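Local coordinates for protein 6-phosphogluconate dehydratase (Shewanella oneidensis, PDB 2GP4) that probably catalyses the dehydration of 6-phosphogluconate, a step of the Entner-Doudoroff pathway, and is seen here as the apo form lacking its iron-sulfur cluster, at residues 146-151 / 607-611; 182-186 / 329-334. One frame throughout, in Å; residues are numbered along the deposited sequence.

Contact 1 (146-151 / 607-611)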
ATOM      1  N   LEU A 146       5.982 -11.119  -0.959  1.00 20.49           N
ATOM      2  CA  LEU A 146       5.687 -10.341  -2.148  1.00 20.30           C
ATOM      3  C   LEU A 146       5.226 -11.279  -3.267  1.00 19.94           C
ATOM      4  O   LEU A 146       4.243 -10.999  -3.960  1.00 19.90           O
ATOM      5  CB  LEU A 146       6.928  -9.570  -2.595  1.00 20.39           C
ATOM      6  CG  LEU A 146       6.816  -8.334  -3.497  1.00 21.44           C
ATOM      7  CD1 LEU A 146       7.902  -8.419  -4.556  1.00 21.80           C
ATOM      8  CD2 LEU A 146       5.445  -8.133  -4.153  1.00 21.04           C
ATOM      9  N   LEU A 147       5.940 -12.394  -3.420  1.00 19.05           N
ATOM     10  CA  LEU A 147       5.645 -13.380  -4.437  1.00 18.45           C
ATOM     11  C   LEU A 147       4.254 -13.992  -4.307  1.00 18.49           C
ATOM     12  O   LEU A 147       3.666 -14.395  -5.313  1.00 18.63           O
ATOM     13  CB  LEU A 147       6.704 -14.483  -4.420  1.00 18.49           C
ATOM     14  CG  LEU A 147       8.014 -14.186  -5.152  1.00 17.66           C
ATOM     15  CD1 LEU A 147       9.102 -15.124  -4.678  1.00 15.87           C
ATOM     16  CD2 LEU A 147       7.820 -14.275  -6.668  1.00 15.78           C
ATOM     17  N   SER A 148       3.733 -14.064  -3.081  1.00 18.12           N
ATOM     18  CA  SER A 148       2.391 -14.607  -2.845  1.00 18.05           C
ATOM     19  C   SER A 148       1.267 -13.736  -3.415  1.00 17.79           C
ATOM     20  O   SER A 148       0.182 -14.237  -3.701  1.00 17.58           O
ATOM     21  CB  SER A 148       2.148 -14.854  -1.355  1.00 17.98           C
ATOM     22  OG  SER A 148       2.117 -13.635  -0.639  1.00 18.22           O
ATOM     23  N   ARG A 149       1.527 -12.440  -3.566  1.00 17.66           N
ATOM     24  CA  ARG A 149       0.590 -11.550  -4.252  1.00 17.76           C
ATOM     25  C   ARG A 149       0.379 -12.015  -5.690  1.00 17.68           C
ATOM     26  O   ARG A 149      -0.754 -12.081  -6.162  1.00 17.70           O
ATOM     27  CB  ARG A 149       1.078 -10.098  -4.239  1.00 17.75           C
ATOM     28  CG  ARG A 149       0.166  -9.142  -5.001  1.00 17.96           C
ATOM     29  CD  ARG A 149       0.842  -7.810  -5.246  1.00 19.83           C
ATOM     30  NE  ARG A 149       1.808  -7.874  -6.344  1.00 19.69           N
ATOM     31  CZ  ARG A 149       2.620  -6.879  -6.698  1.00 19.46           C
ATOM     32  NH1 ARG A 149       2.612  -5.722  -6.042  1.00 17.26           N
ATOM     33  NH2 ARG A 149       3.455  -7.052  -7.715  1.00 20.07           N
ATOM     34  N   GLU A 150       1.475 -12.344  -6.371  1.00 17.61           N
ATOM     35  CA  GLU A 150       1.412 -12.820  -7.748  1.00 18.07           C
ATOM     36  C   GLU A 150       0.671 -14.156  -7.821  1.00 18.07           C
ATOM     37  O   GLU A 150      -0.129 -14.388  -8.747  1.00 18.08           O
ATOM     38  CB  GLU A 150       2.815 -12.928  -8.358  1.00 18.26           C
ATOM     39  CG  GLU A 150       3.633 -11.620  -8.306  1.00 19.14           C
ATOM     40  CD  GLU A 150       3.022 -10.525  -9.161  1.00 19.98           C
ATOM     41  OE1 GLU A 150       3.280 -10.515 -10.383  1.00 21.26           O
ATOM     42  OE2 GLU A 150       2.273  -9.682  -8.619  1.00 20.39           O
ATOM     43  N   VAL A 151       0.918 -15.014  -6.827  1.00 17.68           N
ATOM     44  CA  VAL A 151       0.261 -16.315  -6.749  1.00 17.40           C
ATOM     45  C   VAL A 151      -1.246 -16.144  -6.543  1.00 17.34           C
ATOM     46  O   VAL A 151      -2.030 -16.797  -7.229  1.00 17.24           O
ATOM     47  CB  VAL A 151       0.890 -17.223  -5.663  1.00 17.51           C
ATOM     48  CG1 VAL A 151       0.144 -18.558  -5.569  1.00 16.78           C
ATOM     49  CG2 VAL A 151       2.362 -17.459  -5.954  1.00 17.07           C
ATOM     50  N   LEU A 607       9.315 -16.817 -11.278  1.00 20.25           N
ATOM     51  CA  LEU A 607       8.559 -15.622 -10.941  1.00 20.07           C
ATOM     52  C   LEU A 607       9.447 -14.557 -10.318  1.00 19.84           C
ATOM     53  O   LEU A 607       9.400 -13.396 -10.734  1.00 20.04           O
ATOM     54  CB  LEU A 607       7.397 -15.945  -9.995  1.00 20.14           C
ATOM     55  CG  LEU A 607       6.152 -16.647 -10.530  1.00 20.49           C
ATOM     56  CD1 LEU A 607       5.106 -16.697  -9.425  1.00 20.79           C
ATOM     57  CD2 LEU A 607       5.590 -15.958 -11.786  1.00 20.03           C
ATOM     58  N   ARG A 608      10.239 -14.956  -9.323  1.00 19.33           N
ATOM     59  CA  ARG A 608      11.166 -14.058  -8.628  1.00 19.27           C
ATOM     60  C   ARG A 608      12.126 -13.386  -9.611  1.00 19.46           C
ATOM     61  O   ARG A 608      12.401 -12.190  -9.523  1.00 19.51           O
ATOM     62  CB  ARG A 608      11.965 -14.834  -7.576  1.00 19.03           C
ATOM     63  CG  ARG A 608      12.845 -13.975  -6.676  1.00 18.73           C
ATOM     64  CD  ARG A 608      13.859 -14.810  -5.887  1.00 18.67           C
ATOM     65  NE  ARG A 608      13.211 -15.787  -5.004  1.00 17.10           N
ATOM     66  CZ  ARG A 608      13.189 -17.104  -5.213  1.00 15.78           C
ATOM     67  NH1 ARG A 608      13.786 -17.640  -6.274  1.00 13.75           N
ATOM     68  NH2 ARG A 608      12.573 -17.890  -4.343  1.00 15.50           N
ATOM     69  N   SER A 609      12.620 -14.178 -10.550  1.00 19.59           N
ATOM     70  CA  SER A 609      13.590 -13.726 -11.528  1.00 20.10           C
ATOM     71  C   SER A 609      13.011 -12.701 -12.509  1.00 20.04           C
ATOM     72  O   SER A 609      13.761 -11.931 -13.109  1.00 20.23           O
ATOM     73  CB  SER A 609      14.129 -14.929 -12.294  1.00 20.01           C
ATOM     74  OG  SER A 609      15.212 -14.546 -13.091  1.00 21.57           O
ATOM     75  N   ASN A 610      11.687 -12.704 -12.659  1.00 19.85           N
ATOM     76  CA  ASN A 610      10.980 -11.809 -13.572  1.00 19.80           C
ATOM     77  C   ASN A 610      10.238 -10.659 -12.880  1.00 19.83           C
ATOM     78  O   ASN A 610       9.509  -9.909 -13.522  1.00 19.94           O
ATOM     79  CB  ASN A 610      10.016 -12.611 -14.453  1.00 19.76           C
ATOM     80  CG  ASN A 610      10.714 -13.269 -15.633  1.00 19.92           C
ATOM     81  OD1 ASN A 610      11.060 -12.605 -16.607  1.00 20.10           O
ATOM     82  ND2 ASN A 610      10.917 -14.580 -15.551  1.00 18.88           N
ATOM     83  N   LEU A 611      10.428 -10.519 -11.573  1.00 19.93           N
ATOM     84  CA  LEU A 611       9.834  -9.409 -10.826  1.00 19.93           C
ATOM     85  C   LEU A 611      10.367  -8.072 -11.334  1.00 19.93           C
ATOM     86  O   LEU A 611      11.580  -7.880 -11.463  1.00 19.92           O
ATOM     87  CB  LEU A 611      10.112  -9.556  -9.333  1.00 19.75           C
ATOM     88  CG  LEU A 611       9.048 -10.059  -8.345  1.00 20.46           C
ATOM     89  CD1 LEU A 611       7.867 -10.801  -8.991  1.00 18.67           C
ATOM     90  CD2 LEU A 611       9.705 -10.892  -7.230  1.00 18.90           C
TER
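Leu147 puts its two methyls against different parts of segment 607-611. CD2 lies 3.7 Å from CB of Leu607 and also meets the backbone N of Arg608 and CD2 of Leu611. CD1 rests 4.1 Å from CB of Arg608, beside the start of that side chain. With CG anti to the carbonyl carbon (chi1 -82°), Leu147 extends from its helix between these three residues. A glycine in its place would probably open a gap between the two helices and leave Leu607 and Leu611 without their shared partner. Leu146 and Leu611 meet tip to tip, with CD1 of Leu146 4.1 Å from CD2 of Leu611. At the far end Val151 CG2 touches Leu607 CD1 more loosely, at 4.5 Å. No hydrogen bond joins the two segments; the contact is made mainly by leucine and valine methyls.

Behind these side chains lies a salt bridge within segment 146-151. Arg149 grips Glu150 side-on, with NE 2.9 Å and NH2 3.0 Å from the same oxygen, Glu150 OE2. NE meets OE2 on its anti side, near the carboxylate plane, while NH2 comes from well above the same face. Leu146 CD2 covers one face of the guanidinium, 4.0 Å above its plane. The other oxygen, Glu150 OE1, accepts from the backbone N of Ser620, and Arg149 NH2 also donates to the carbonyl of Gly617.

The contact joins helix 145-160 of the N-terminal family region to the end of helix 605-609 of the C-terminal one. Met504 touches Leu146, Phe604 touches Val151, and Lys500 of helix 499-502 hydrogen-bonds to the carbonyl of Leu611.

Contact 2 (182-186 / 329-334)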
ATOM      1  N   LEU A 182      -7.217  -7.992  -6.202  1.00 19.58           N
ATOM      2  CA  LEU A 182      -7.506  -6.852  -7.069  1.00 19.36           C
ATOM      3  C   LEU A 182      -6.879  -7.040  -8.446  1.00 19.03           C
ATOM      4  O   LEU A 182      -7.569  -6.929  -9.454  1.00 19.17           O
ATOM      5  CB  LEU A 182      -7.014  -5.536  -6.448  1.00 19.31           C
ATOM      6  CG  LEU A 182      -7.915  -4.285  -6.533  1.00 19.68           C
ATOM      7  CD1 LEU A 182      -7.130  -3.010  -6.236  1.00 19.06           C
ATOM      8  CD2 LEU A 182      -8.660  -4.148  -7.851  1.00 18.77           C
ATOM      9  N   ILE A 183      -5.578  -7.325  -8.476  1.00 18.84           N
ATOM     10  CA  ILE A 183      -4.850  -7.574  -9.723  1.00 18.54           C
ATOM     11  C   ILE A 183      -5.543  -8.656 -10.551  1.00 18.37           C
ATOM     12  O   ILE A 183      -5.825  -8.448 -11.734  1.00 18.16           O
ATOM     13  CB  ILE A 183      -3.373  -7.972  -9.464  1.00 18.49           C
ATOM     14  CG1 ILE A 183      -2.601  -6.795  -8.859  1.00 19.08           C
ATOM     15  CG2 ILE A 183      -2.698  -8.427 -10.761  1.00 18.35           C
ATOM     16  CD1 ILE A 183      -1.280  -7.167  -8.206  1.00 17.89           C
ATOM     17  N   GLY A 184      -5.823  -9.799  -9.921  1.00 18.00           N
ATOM     18  CA  GLY A 184      -6.494 -10.910 -10.591  1.00 17.57           C
ATOM     19  C   GLY A 184      -7.873 -10.523 -11.086  1.00 17.51           C
ATOM     20  O   GLY A 184      -8.268 -10.889 -12.192  1.00 17.67           O
ATOM     21  N   ALA A 185      -8.603  -9.775 -10.261  1.00 17.25           N
ATOM     22  CA  ALA A 185      -9.946  -9.318 -10.600  1.00 17.03           C
ATOM     23  C   ALA A 185      -9.949  -8.427 -11.844  1.00 17.16           C
ATOM     24  O   ALA A 185     -10.835  -8.550 -12.691  1.00 17.16           O
ATOM     25  CB  ALA A 185     -10.566  -8.590  -9.433  1.00 16.74           C
ATOM     26  N   LEU A 186      -8.960  -7.542 -11.963  1.00 16.84           N
ATOM     27  CA  LEU A 186      -8.893  -6.644 -13.118  1.00 17.02           C
ATOM     28  C   LEU A 186      -8.665  -7.359 -14.460  1.00 17.19           C
ATOM     29  O   LEU A 186      -8.918  -6.781 -15.521  1.00 17.31           O
ATOM     30  CB  LEU A 186      -7.880  -5.519 -12.888  1.00 16.88           C
ATOM     31  CG  LEU A 186      -8.245  -4.564 -11.741  1.00 16.50           C
ATOM     32  CD1 LEU A 186      -7.012  -3.805 -11.257  1.00 15.50           C
ATOM     33  CD2 LEU A 186      -9.389  -3.609 -12.118  1.00 14.78           C
ATOM     34  N   ALA A 329       1.027  -1.689  -9.002  1.00 18.90           N
ATOM     35  CA  ALA A 329       0.741  -2.976  -9.635  1.00 18.71           C
ATOM     36  C   ALA A 329      -0.741  -3.141  -9.968  1.00 18.71           C
ATOM     37  O   ALA A 329      -1.092  -3.670 -11.030  1.00 18.75           O
ATOM     38  CB  ALA A 329       1.214  -4.120  -8.760  1.00 18.58           C
ATOM     39  N   ALA A 330      -1.608  -2.692  -9.063  1.00 18.69           N
ATOM     40  CA  ALA A 330      -3.054  -2.753  -9.304  1.00 18.54           C
ATOM     41  C   ALA A 330      -3.433  -1.849 -10.468  1.00 18.37           C
ATOM     42  O   ALA A 330      -4.159  -2.269 -11.364  1.00 18.25           O
ATOM     43  CB  ALA A 330      -3.835  -2.376  -8.054  1.00 18.33           C
ATOM     44  N   ALA A 331      -2.919  -0.620 -10.455  1.00 18.23           N
ATOM     45  CA  ALA A 331      -3.212   0.354 -11.505  1.00 18.24           C
ATOM     46  C   ALA A 331      -2.727  -0.114 -12.880  1.00 18.21           C
ATOM     47  O   ALA A 331      -3.441   0.034 -13.873  1.00 17.92           O
ATOM     48  CB  ALA A 331      -2.622   1.720 -11.160  1.00 18.07           C
ATOM     49  N   ARG A 332      -1.521  -0.681 -12.923  1.00 18.31           N
ATOM     50  CA  ARG A 332      -0.934  -1.171 -14.170  1.00 18.43           C
ATOM     51  C   ARG A 332      -1.798  -2.234 -14.824  1.00 18.48           C
ATOM     52  O   ARG A 332      -1.954  -2.238 -16.042  1.00 18.38           O
ATOM     53  CB  ARG A 332       0.488  -1.702 -13.963  1.00 18.39           C
ATOM     54  CG  ARG A 332       1.276  -1.883 -15.271  1.00 18.62           C
ATOM     55  CD  ARG A 332       1.416  -0.553 -16.013  1.00 18.97           C
ATOM     56  NE  ARG A 332       1.698  -0.709 -17.438  1.00 19.32           N
ATOM     57  CZ  ARG A 332       0.767  -0.854 -18.379  1.00 19.78           C
ATOM     58  NH1 ARG A 332      -0.521  -0.888 -18.052  1.00 19.12           N
ATOM     59  NH2 ARG A 332       1.122  -0.969 -19.654  1.00 19.82           N
ATOM     60  N   ALA A 333      -2.365  -3.118 -14.004  1.00 18.59           N
ATOM     61  CA  ALA A 333      -3.281  -4.149 -14.480  1.00 18.66           C
ATOM     62  C   ALA A 333      -4.469  -3.519 -15.199  1.00 18.80           C
ATOM     63  O   ALA A 333      -5.001  -4.093 -16.146  1.00 19.02           O
ATOM     64  CB  ALA A 333      -3.754  -5.031 -13.321  1.00 18.32           C
ATOM     65  N   ALA A 334      -4.859  -2.328 -14.754  1.00 18.98           N
ATOM     66  CA  ALA A 334      -6.011  -1.615 -15.306  1.00 18.95           C
ATOM     67  C   ALA A 334      -5.626  -0.597 -16.374  1.00 18.93           C
ATOM     68  O   ALA A 334      -6.428   0.278 -16.721  1.00 18.99           O
ATOM     69  CB  ALA A 334      -6.794  -0.941 -14.185  1.00 18.93           C
TER
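Ile183 and Ala330 are the nearest CA pair, 5.2 Å apart, between two helical segments that run parallel, with an angle of 2° and axes 8.8 Å apart. Four alanines, Ala329, Ala330, Ala333 and Ala334, form the second surface. Each offers a single methyl, and the larger side chains of 182-186 pack against them. Ile183 lies along the start of this surface. Its CG1 is anti to the carbonyl carbon (chi1 -67°) and passes close to the Ala330 backbone, while CD1 continues to 4.0 Å from CB of Ala329. The other branch, CG2, comes less near, 4.4 Å from CB of Ala333. Leu182 contributes one methyl, CD1, which sits 3.8 Å from CB of Ala330.

One turn on, Leu186 carries the C-terminal half of the contact. Its CG is also anti to the carbonyl carbon (chi1 -64°). This brings CD1 against both Ala333 and Ala334, 4.0 Å from CB of the first and 4.1 Å from CB of the second. The closest approach of the contact is that of Leu186 CD1 to the carbonyl O of Ala330, 3.2 Å, with the methyl beyond the oxygen but well off the C=O line. No hydrogen bond crosses between the segments. The small alanine side chains leave room for Ile183 and Leu186 to lie close to the opposing backbone, which fits the short separation at Ile183 and Ala330.

The pair is buried within the largely helical N-terminal part of the protein. Helix 145-160 packs on Ile183 through Ala153. Phe195 of strand 193-195 touches Leu182. Helix 23-51 closes the C-terminal end, where Tyr43 OH hydrogen-bonds to the carbonyl of Leu186 and Arg40 to that of Ala334.

How the contacts relate
From the N terminus, the chain first reaches 146-151 in helix 145-160, then 182-186 in helix 179-186. Contact 2 closes when the chain reaches 329-334, after 142 intervening residues that are rich in helix. Contact 1 closes only near the C terminus, at 607-611, so its long loop encloses that of contact 2 entirely. Contact 2 joins two helices within the N-terminal region, whereas contact 1 ties that region to the C-terminal one. Their centres are 14 Å apart. They meet at Arg149, whose NH1 is 3.5 Å from CB of Ala329 and whose NE is 3.7 Å from CD1 of Ile183.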